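Local coordinates for divalent-cation tolerance protein CutA (Thermotoga maritima, PDB 1VHF) that is probably involved in resistance toward heavy metals, as a homotrimeric CutA-family protein that probably binds copper, at residues Y7-N12 against H75-P80; F35-G40 against E52-F57. All coordinates share one frame; numbering follows the deposited sequence.

Contact 1: residues Y7-N12 against H75-P80; sequences YSTFPN and HPYETP
The imidazole of H75 is the anchor between the end of strand 3-10 and the loop that follows helix 64-74. NE2 of H75 gives its N-H to S8 OG at 3.0 Å, with the serine oxygen close to the ring plane. S8 OG is placed for this by standing anti to its backbone N (chi1 -173°), and it also bonds to the A81 backbone O. The same N-H is shared with T9 O, 2.9 Å from H75 NE2. It is bent at 136° toward the serine and reaches T9 O only weakly, at 116°. At the other nitrogen, the backbone N of Y77 donates to H75 ND1 at 3.1 Å. This donor lies nearly in the ring plane and helps fix the rotation of the ring. P80 CB sits over the centre of one imidazole face. The F10 ring lies nearly parallel to H75 but slid aside, with centroids 4.7 Å apart. This half is mostly buried. S8 and F10 also touch L71 of helix 64-74.

The side of P11 and P76 is more exposed. It still has one pressed point, P11 CD against P76 CG at 3.4 Å. Y77 CE1 comes within 3.7 Å of P11 CD, and the two side chains slide past each other in opposite directions. The Y77 OH hydrogen-bonds E52 OE2. The arrangement is a helix-to-strand connection pinned to the central sheet of the ferredoxin-like CutA fold.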
ATOM      1  N   TYR A   7      -2.103  -3.534  -0.542  1.00  7.92           N
ATOM      2  CA  TYR A   7      -2.797  -2.883   0.561  1.00  6.62           C
ATOM      3  C   TYR A   7      -2.002  -2.971   1.863  1.00  6.93           C
ATOM      4  O   TYR A   7      -1.354  -3.966   2.152  1.00  8.57           O
ATOM      5  CB  TYR A   7      -4.130  -3.630   0.805  1.00  7.28           C
ATOM      6  CG  TYR A   7      -5.116  -3.067   1.820  1.00  8.93           C
ATOM      7  CD1 TYR A   7      -5.037  -3.392   3.153  1.00  9.63           C
ATOM      8  CD2 TYR A   7      -6.162  -2.257   1.407  1.00 11.64           C
ATOM      9  CE1 TYR A   7      -5.965  -2.949   4.080  1.00  9.54           C
ATOM     10  CE2 TYR A   7      -7.084  -1.754   2.342  1.00 12.53           C
ATOM     11  CZ  TYR A   7      -6.988  -2.126   3.654  1.00 10.69           C
ATOM     12  OH  TYR A   7      -7.945  -1.656   4.531  1.00 10.50           O
ATOM     13  N   SER A   8      -2.050  -1.882   2.616  1.00  7.17           N
ATOM     14  CA  SER A   8      -1.441  -1.884   3.957  1.00  6.79           C
ATOM     15  C   SER A   8      -2.201  -0.864   4.788  1.00  7.65           C
ATOM     16  O   SER A   8      -2.984  -0.051   4.295  1.00  8.01           O
ATOM     17  CB  SER A   8       0.042  -1.547   3.883  1.00 10.01           C
ATOM     18  OG  SER A   8       0.649  -1.719   5.167  1.00  9.82           O
ATOM     19  N   THR A   9      -1.957  -0.905   6.102  1.00  7.52           N
ATOM     20  CA  THR A   9      -2.548   0.052   7.029  1.00  7.31           C
ATOM     21  C   THR A   9      -1.423   0.702   7.834  1.00  7.06           C
ATOM     22  O   THR A   9      -0.307   0.169   7.974  1.00  8.35           O
ATOM     23  CB  THR A   9      -3.617  -0.458   7.957  1.00  8.44           C
ATOM     24  OG1 THR A   9      -3.048  -1.320   8.962  1.00 11.36           O
ATOM     25  CG2 THR A   9      -4.711  -1.177   7.186  1.00  8.53           C
ATOM     26  N   PHE A  10      -1.719   1.931   8.281  1.00  8.00           N
ATOM     27  CA  PHE A  10      -0.770   2.807   8.971  1.00  8.58           C
ATOM     28  C   PHE A  10      -1.400   3.477  10.164  1.00 10.86           C
ATOM     29  O   PHE A  10      -2.618   3.615  10.245  1.00  9.86           O
ATOM     30  CB  PHE A  10      -0.349   3.936   7.961  1.00  9.81           C
ATOM     31  CG  PHE A  10       0.284   3.320   6.731  1.00  7.85           C
ATOM     32  CD1 PHE A  10      -0.517   3.062   5.615  1.00 10.24           C
ATOM     33  CD2 PHE A  10       1.632   3.024   6.681  1.00 10.40           C
ATOM     34  CE1 PHE A  10       0.017   2.435   4.502  1.00 10.27           C
ATOM     35  CE2 PHE A  10       2.163   2.409   5.549  1.00 12.10           C
ATOM     36  CZ  PHE A  10       1.362   2.133   4.443  1.00  8.54           C
ATOM     37  N   PRO A  11      -0.591   3.894  11.137  1.00  9.86           N
ATOM     38  CA  PRO A  11      -1.151   4.485  12.340  1.00 11.06           C
ATOM     39  C   PRO A  11      -1.783   5.827  12.184  1.00 12.07           C
ATOM     40  O   PRO A  11      -2.578   6.197  13.084  1.00 13.24           O
ATOM     41  CB  PRO A  11       0.061   4.594  13.279  1.00 12.57           C
ATOM     42  CG  PRO A  11       1.238   4.637  12.369  1.00 12.90           C
ATOM     43  CD  PRO A  11       0.866   3.757  11.194  1.00 12.55           C
ATOM     44  N   ASN A  12      -1.453   6.599  11.173  1.00 11.46           N
ATOM     45  CA  ASN A  12      -2.006   7.921  10.986  1.00 11.95           C
ATOM     46  C   ASN A  12      -1.923   8.370   9.547  1.00 12.42           C
ATOM     47  O   ASN A  12      -1.291   7.675   8.730  1.00 10.92           O
ATOM     48  CB  ASN A  12      -1.365   8.894  11.975  1.00 11.79           C
ATOM     49  CG  ASN A  12       0.156   8.888  11.854  1.00 16.79           C
ATOM     50  OD1 ASN A  12       0.681   9.172  10.773  1.00 16.59           O
ATOM     51  ND2 ASN A  12       0.850   8.531  12.912  1.00 17.78           N
ATOM     52  N   HIS A  75       7.911   0.713   7.210  1.00 10.20           N
ATOM     53  CA  HIS A  75       6.681   0.673   8.031  1.00 10.15           C
ATOM     54  C   HIS A  75       6.889   0.931   9.484  1.00 10.70           C
ATOM     55  O   HIS A  75       7.802   0.330  10.083  1.00 10.75           O
ATOM     56  CB  HIS A  75       6.060  -0.756   7.825  1.00  9.70           C
ATOM     57  CG  HIS A  75       4.561  -0.634   7.795  1.00  9.95           C
ATOM     58  ND1 HIS A  75       3.847  -0.344   8.929  1.00  9.88           N
ATOM     59  CD2 HIS A  75       3.663  -0.736   6.778  1.00  9.25           C
ATOM     60  CE1 HIS A  75       2.554  -0.280   8.628  1.00 12.35           C
ATOM     61  NE2 HIS A  75       2.418  -0.501   7.309  1.00 10.21           N
ATOM     62  N   PRO A  76       6.016   1.682  10.145  1.00 11.27           N
ATOM     63  CA  PRO A  76       6.158   1.877  11.583  1.00 13.51           C
ATOM     64  C   PRO A  76       5.805   0.617  12.345  1.00 13.67           C
ATOM     65  O   PRO A  76       6.169   0.464  13.542  1.00 16.48           O
ATOM     66  CB  PRO A  76       5.192   2.993  11.923  1.00 13.58           C
ATOM     67  CG  PRO A  76       4.207   3.034  10.798  1.00 13.98           C
ATOM     68  CD  PRO A  76       4.912   2.471   9.576  1.00 12.85           C
ATOM     69  N   TYR A  77       4.986  -0.278  11.805  1.00 10.55           N
ATOM     70  CA  TYR A  77       4.586  -1.523  12.450  1.00 10.72           C
ATOM     71  C   TYR A  77       5.589  -2.650  12.224  1.00 12.61           C
ATOM     72  O   TYR A  77       6.172  -2.838  11.127  1.00 12.62           O
ATOM     73  CB  TYR A  77       3.210  -2.043  12.000  1.00 10.64           C
ATOM     74  CG  TYR A  77       2.030  -1.128  12.196  1.00 10.36           C
ATOM     75  CD1 TYR A  77       1.957  -0.095  13.102  1.00 13.11           C
ATOM     76  CD2 TYR A  77       0.912  -1.392  11.411  1.00 10.00           C
ATOM     77  CE1 TYR A  77       0.824   0.687  13.254  1.00 14.41           C
ATOM     78  CE2 TYR A  77      -0.228  -0.622  11.532  1.00  9.40           C
ATOM     79  CZ  TYR A  77      -0.260   0.411  12.423  1.00 12.91           C
ATOM     80  OH  TYR A  77      -1.404   1.176  12.550  1.00 15.63           O
ATOM     81  N   GLU A  78       5.785  -3.450  13.280  1.00 14.45           N
ATOM     82  CA  GLU A  78       6.731  -4.551  13.190  1.00 14.32           C
ATOM     83  C   GLU A  78       6.309  -5.663  12.267  1.00 13.61           C
ATOM     84  O   GLU A  78       7.071  -6.191  11.453  1.00 16.09           O
ATOM     85  CB  GLU A  78       6.947  -5.091  14.626  1.00 18.72           C
ATOM     86  CG  GLU A  78       7.942  -6.241  14.612  1.00 21.69           C
ATOM     87  CD  GLU A  78       8.175  -6.837  15.994  1.00 25.04           C
ATOM     88  OE1 GLU A  78       7.717  -6.244  16.980  1.00 25.01           O
ATOM     89  OE2 GLU A  78       8.820  -7.901  16.041  1.00 26.52           O
ATOM     90  N   THR A  79       4.989  -5.940  12.266  1.00 13.39           N
ATOM     91  CA  THR A  79       4.415  -7.000  11.425  1.00 13.29           C
ATOM     92  C   THR A  79       3.188  -6.371  10.750  1.00 12.50           C
ATOM     93  O   THR A  79       2.029  -6.607  11.114  1.00 14.11           O
ATOM     94  CB  THR A  79       3.960  -8.207  12.256  1.00 15.48           C
ATOM     95  OG1 THR A  79       5.155  -8.611  13.009  1.00 16.84           O
ATOM     96  CG2 THR A  79       3.499  -9.353  11.412  1.00 16.74           C
ATOM     97  N   PRO A  80       3.452  -5.578   9.723  1.00 11.33           N
ATOM     98  CA  PRO A  80       2.360  -4.886   9.066  1.00 10.22           C
ATOM     99  C   PRO A  80       1.521  -5.776   8.178  1.00  9.69           C
ATOM    100  O   PRO A  80       1.973  -6.812   7.706  1.00  9.57           O
ATOM    101  CB  PRO A  80       3.120  -3.857   8.179  1.00 11.25           C
ATOM    102  CG  PRO A  80       4.365  -4.596   7.811  1.00 12.76           C
ATOM    103  CD  PRO A  80       4.781  -5.240   9.136  1.00 12.49           C
TER

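Contact 2: residues F35-G40 against E52-F57; sequences FEIRSG and EWAAIF
F35 opens an antiparallel pairing with A54 that is strongly twisted, the axes of the two segments running at 125°. The two residues exchange both backbone hydrogen bonds, and the one from A54 N to F35 O, at 2.8 Å, runs nearly along the C=O axis. The F35 side chain takes the crowded position between N and the carbonyl carbon (chi1 49°). This lays one ring face over A54 CB, a CH-pi contact at 4.1 Å from CB to the centroid.

E36 faces W53 in a non-hydrogen-bonded pair. The indole lies flat against the strand, with E36 CA 4.0 Å from the centroid of its five-membered ring. E36 CG reaches NE1 of W53 at 3.6 Å.

I37 pairs with E52 through two straight backbone bonds, each donor standing above the carbonyl plane. I37 CG2 meets A54 CB at 3.9 Å, on the same face as F35.

S39 OG donates to E52 OE1 at 2.7 Å. E52 OE1 accepts through its anti lone pair, the one away from OE2. E52 OE2 is held by Y77 OH and T9 OG1.

Together the segments form part of the hairpin of strands 31-43 and 46-60. Strand 3-10 flanks 46-60 on its other edge, and W53 reaches E13 and A16 of helix 13-25.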
ATOM      1  N   PHE A  35      -7.143   6.190   2.769  1.00  7.24           N
ATOM      2  CA  PHE A  35      -8.406   6.593   3.385  1.00  8.14           C
ATOM      3  C   PHE A  35      -8.467   6.140   4.850  1.00  8.21           C
ATOM      4  O   PHE A  35      -7.774   5.206   5.268  1.00  7.34           O
ATOM      5  CB  PHE A  35      -9.645   6.011   2.666  1.00  9.93           C
ATOM      6  CG  PHE A  35      -9.595   4.532   2.402  1.00  9.89           C
ATOM      7  CD1 PHE A  35      -8.831   4.007   1.364  1.00 11.08           C
ATOM      8  CD2 PHE A  35     -10.347   3.647   3.191  1.00  9.87           C
ATOM      9  CE1 PHE A  35      -8.752   2.658   1.122  1.00 11.52           C
ATOM     10  CE2 PHE A  35     -10.362   2.291   2.892  1.00 11.22           C
ATOM     11  CZ  PHE A  35      -9.546   1.784   1.893  1.00 13.02           C
ATOM     12  N   GLU A  36      -9.205   6.892   5.651  1.00  8.87           N
ATOM     13  CA  GLU A  36      -9.291   6.603   7.083  1.00  9.77           C
ATOM     14  C   GLU A  36     -10.162   5.383   7.339  1.00  7.60           C
ATOM     15  O   GLU A  36     -11.223   5.190   6.705  1.00  9.53           O
ATOM     16  CB  GLU A  36      -9.840   7.836   7.842  1.00 13.14           C
ATOM     17  CG  GLU A  36      -9.545   7.734   9.333  1.00 16.81           C
ATOM     18  CD  GLU A  36     -10.112   8.928  10.104  1.00 24.85           C
ATOM     19  OE1 GLU A  36     -10.598   9.887   9.462  1.00 26.61           O
ATOM     20  OE2 GLU A  36     -10.046   8.825  11.348  1.00 26.50           O
ATOM     21  N   ILE A  37      -9.729   4.586   8.316  1.00  6.52           N
ATOM     22  CA  ILE A  37     -10.446   3.394   8.719  1.00  6.68           C
ATOM     23  C   ILE A  37     -10.531   3.253  10.228  1.00  6.73           C
ATOM     24  O   ILE A  37      -9.770   3.864  10.992  1.00  8.60           O
ATOM     25  CB  ILE A  37      -9.790   2.097   8.174  1.00  6.86           C
ATOM     26  CG1 ILE A  37      -8.341   1.982   8.618  1.00  6.67           C
ATOM     27  CG2 ILE A  37      -9.874   2.067   6.642  1.00 10.19           C
ATOM     28  CD1 ILE A  37      -7.804   0.570   8.426  1.00  9.52           C
ATOM     29  N   ARG A  38     -11.554   2.480  10.633  1.00  7.84           N
ATOM     30  CA  ARG A  38     -11.592   2.021  12.042  1.00  6.65           C
ATOM     31  C   ARG A  38     -11.174   0.554  11.948  1.00  8.99           C
ATOM     32  O   ARG A  38     -11.550  -0.139  10.972  1.00 10.57           O
ATOM     33  CB  ARG A  38     -13.039   2.058  12.545  1.00  8.63           C
ATOM     34  CG  ARG A  38     -13.625   3.448  12.556  1.00 14.61           C
ATOM     35  CD  ARG A  38     -12.981   4.287  13.648  1.00 21.77           C
ATOM     36  NE  ARG A  38     -13.832   5.471  13.883  1.00 30.58           N
ATOM     37  CZ  ARG A  38     -13.785   6.148  15.021  1.00 33.84           C
ATOM     38  NH1 ARG A  38     -12.957   5.716  15.977  1.00 34.82           N
ATOM     39  NH2 ARG A  38     -14.557   7.203  15.253  1.00 36.25           N
ATOM     40  N   SER A  39     -10.416   0.049  12.903  1.00  7.91           N
ATOM     41  CA  SER A  39     -10.033  -1.360  12.838  1.00  8.56           C
ATOM     42  C   SER A  39     -10.253  -1.995  14.213  1.00  9.13           C
ATOM     43  O   SER A  39     -10.405  -1.302  15.215  1.00  9.76           O
ATOM     44  CB  SER A  39      -8.560  -1.466  12.460  1.00 11.38           C
ATOM     45  OG  SER A  39      -7.733  -0.770  13.356  1.00 11.25           O
ATOM     46  N   GLY A  40     -10.263  -3.310  14.182  1.00  7.97           N
ATOM     47  CA  GLY A  40     -10.440  -4.123  15.390  1.00  9.57           C
ATOM     48  C   GLY A  40      -9.646  -5.409  15.250  1.00  8.98           C
ATOM     49  O   GLY A  40      -9.518  -5.948  14.170  1.00  8.38           O
ATOM     50  N   GLU A  52      -6.979   3.996  12.088  1.00  8.83           N
ATOM     51  CA  GLU A  52      -5.798   3.904  11.214  1.00  8.61           C
ATOM     52  C   GLU A  52      -6.121   4.480   9.844  1.00  8.16           C
ATOM     53  O   GLU A  52      -7.193   5.023   9.605  1.00  8.54           O
ATOM     54  CB  GLU A  52      -5.421   2.423  11.015  1.00  9.98           C
ATOM     55  CG  GLU A  52      -4.915   1.692  12.258  1.00  9.26           C
ATOM     56  CD  GLU A  52      -4.616   0.250  11.881  1.00 12.07           C
ATOM     57  OE1 GLU A  52      -5.506  -0.608  11.825  1.00 12.16           O
ATOM     58  OE2 GLU A  52      -3.483   0.047  11.365  1.00 14.41           O
ATOM     59  N   TRP A  53      -5.075   4.516   8.986  1.00  8.30           N
ATOM     60  CA  TRP A  53      -5.260   4.897   7.586  1.00  8.85           C
ATOM     61  C   TRP A  53      -4.862   3.699   6.729  1.00  8.91           C
ATOM     62  O   TRP A  53      -3.811   3.105   6.951  1.00 11.46           O
ATOM     63  CB  TRP A  53      -4.426   6.124   7.152  1.00  9.30           C
ATOM     64  CG  TRP A  53      -5.183   7.391   7.505  1.00  8.28           C
ATOM     65  CD1 TRP A  53      -5.460   7.858   8.756  1.00 10.74           C
ATOM     66  CD2 TRP A  53      -5.794   8.299   6.607  1.00 10.54           C
ATOM     67  NE1 TRP A  53      -6.214   9.000   8.689  1.00 10.78           N
ATOM     68  CE2 TRP A  53      -6.414   9.315   7.366  1.00 12.00           C
ATOM     69  CE3 TRP A  53      -5.835   8.374   5.209  1.00 12.94           C
ATOM     70  CZ2 TRP A  53      -7.127  10.361   6.776  1.00 15.05           C
ATOM     71  CZ3 TRP A  53      -6.517   9.416   4.614  1.00 13.98           C
ATOM     72  CH2 TRP A  53      -7.151  10.401   5.411  1.00 15.15           C
ATOM     73  N   ALA A  54      -5.708   3.349   5.781  1.00  6.41           N
ATOM     74  CA  ALA A  54      -5.407   2.277   4.857  1.00  6.20           C
ATOM     75  C   ALA A  54      -4.888   2.941   3.567  1.00  7.96           C
ATOM     76  O   ALA A  54      -5.234   4.104   3.311  1.00  7.94           O
ATOM     77  CB  ALA A  54      -6.683   1.520   4.530  1.00  7.76           C
ATOM     78  N   ALA A  55      -4.139   2.162   2.809  1.00  6.62           N
ATOM     79  CA  ALA A  55      -3.721   2.665   1.512  1.00  7.39           C
ATOM     80  C   ALA A  55      -3.587   1.495   0.556  1.00  8.33           C
ATOM     81  O   ALA A  55      -3.267   0.367   0.898  1.00  8.41           O
ATOM     82  CB  ALA A  55      -2.378   3.378   1.609  1.00  9.47           C
ATOM     83  N   ILE A  56      -3.897   1.838  -0.698  1.00  8.30           N
ATOM     84  CA  ILE A  56      -3.734   0.912  -1.819  1.00  8.97           C
ATOM     85  C   ILE A  56      -2.630   1.553  -2.692  1.00  8.42           C
ATOM     86  O   ILE A  56      -2.746   2.720  -3.079  1.00  9.63           O
ATOM     87  CB  ILE A  56      -4.938   0.562  -2.651  1.00 13.80           C
ATOM     88  CG1 ILE A  56      -5.760   1.704  -3.201  1.00 17.02           C
ATOM     89  CG2 ILE A  56      -5.851  -0.426  -1.860  1.00 14.89           C
ATOM     90  CD1 ILE A  56      -6.528   1.361  -4.477  1.00 20.96           C
ATOM     91  N   PHE A  57      -1.651   0.756  -2.997  1.00  8.37           N
ATOM     92  CA  PHE A  57      -0.477   1.184  -3.806  1.00  9.10           C
ATOM     93  C   PHE A  57      -0.583   0.467  -5.150  1.00 11.95           C
ATOM     94  O   PHE A  57      -0.646  -0.772  -5.143  1.00 12.53           O
ATOM     95  CB  PHE A  57       0.802   0.768  -3.080  1.00  9.25           C
ATOM     96  CG  PHE A  57       0.945   1.410  -1.731  1.00  9.61           C
ATOM     97  CD1 PHE A  57       1.216   2.754  -1.611  1.00 10.97           C
ATOM     98  CD2 PHE A  57       0.795   0.643  -0.581  1.00 10.53           C
ATOM     99  CE1 PHE A  57       1.388   3.358  -0.370  1.00 10.00           C
ATOM    100  CE2 PHE A  57       0.963   1.228   0.663  1.00 11.13           C
ATOM    101  CZ  PHE A  57       1.248   2.577   0.768  1.00 10.05           C
TER

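Contacts 1 and 2 have centres 10 Å apart and meet through strands 3-10 and 46-60, neighbours in one sheet. E52 is the main bridge. Its OE2 is hydrogen-bonded to Y77 OH at 2.6 Å and also accepts from T9 OG1, so the carboxylate links the hairpin to both segments of contact 1. Backbone pairing adds a hydrogen bond from F10 N to W53 O at 2.7 Å. F10 O packs on E52 CB, and Y7 OH packs on A54 CB at 3.4 Å. Along the chain, the hairpin of contact 2 falls between the two segments of contact 1.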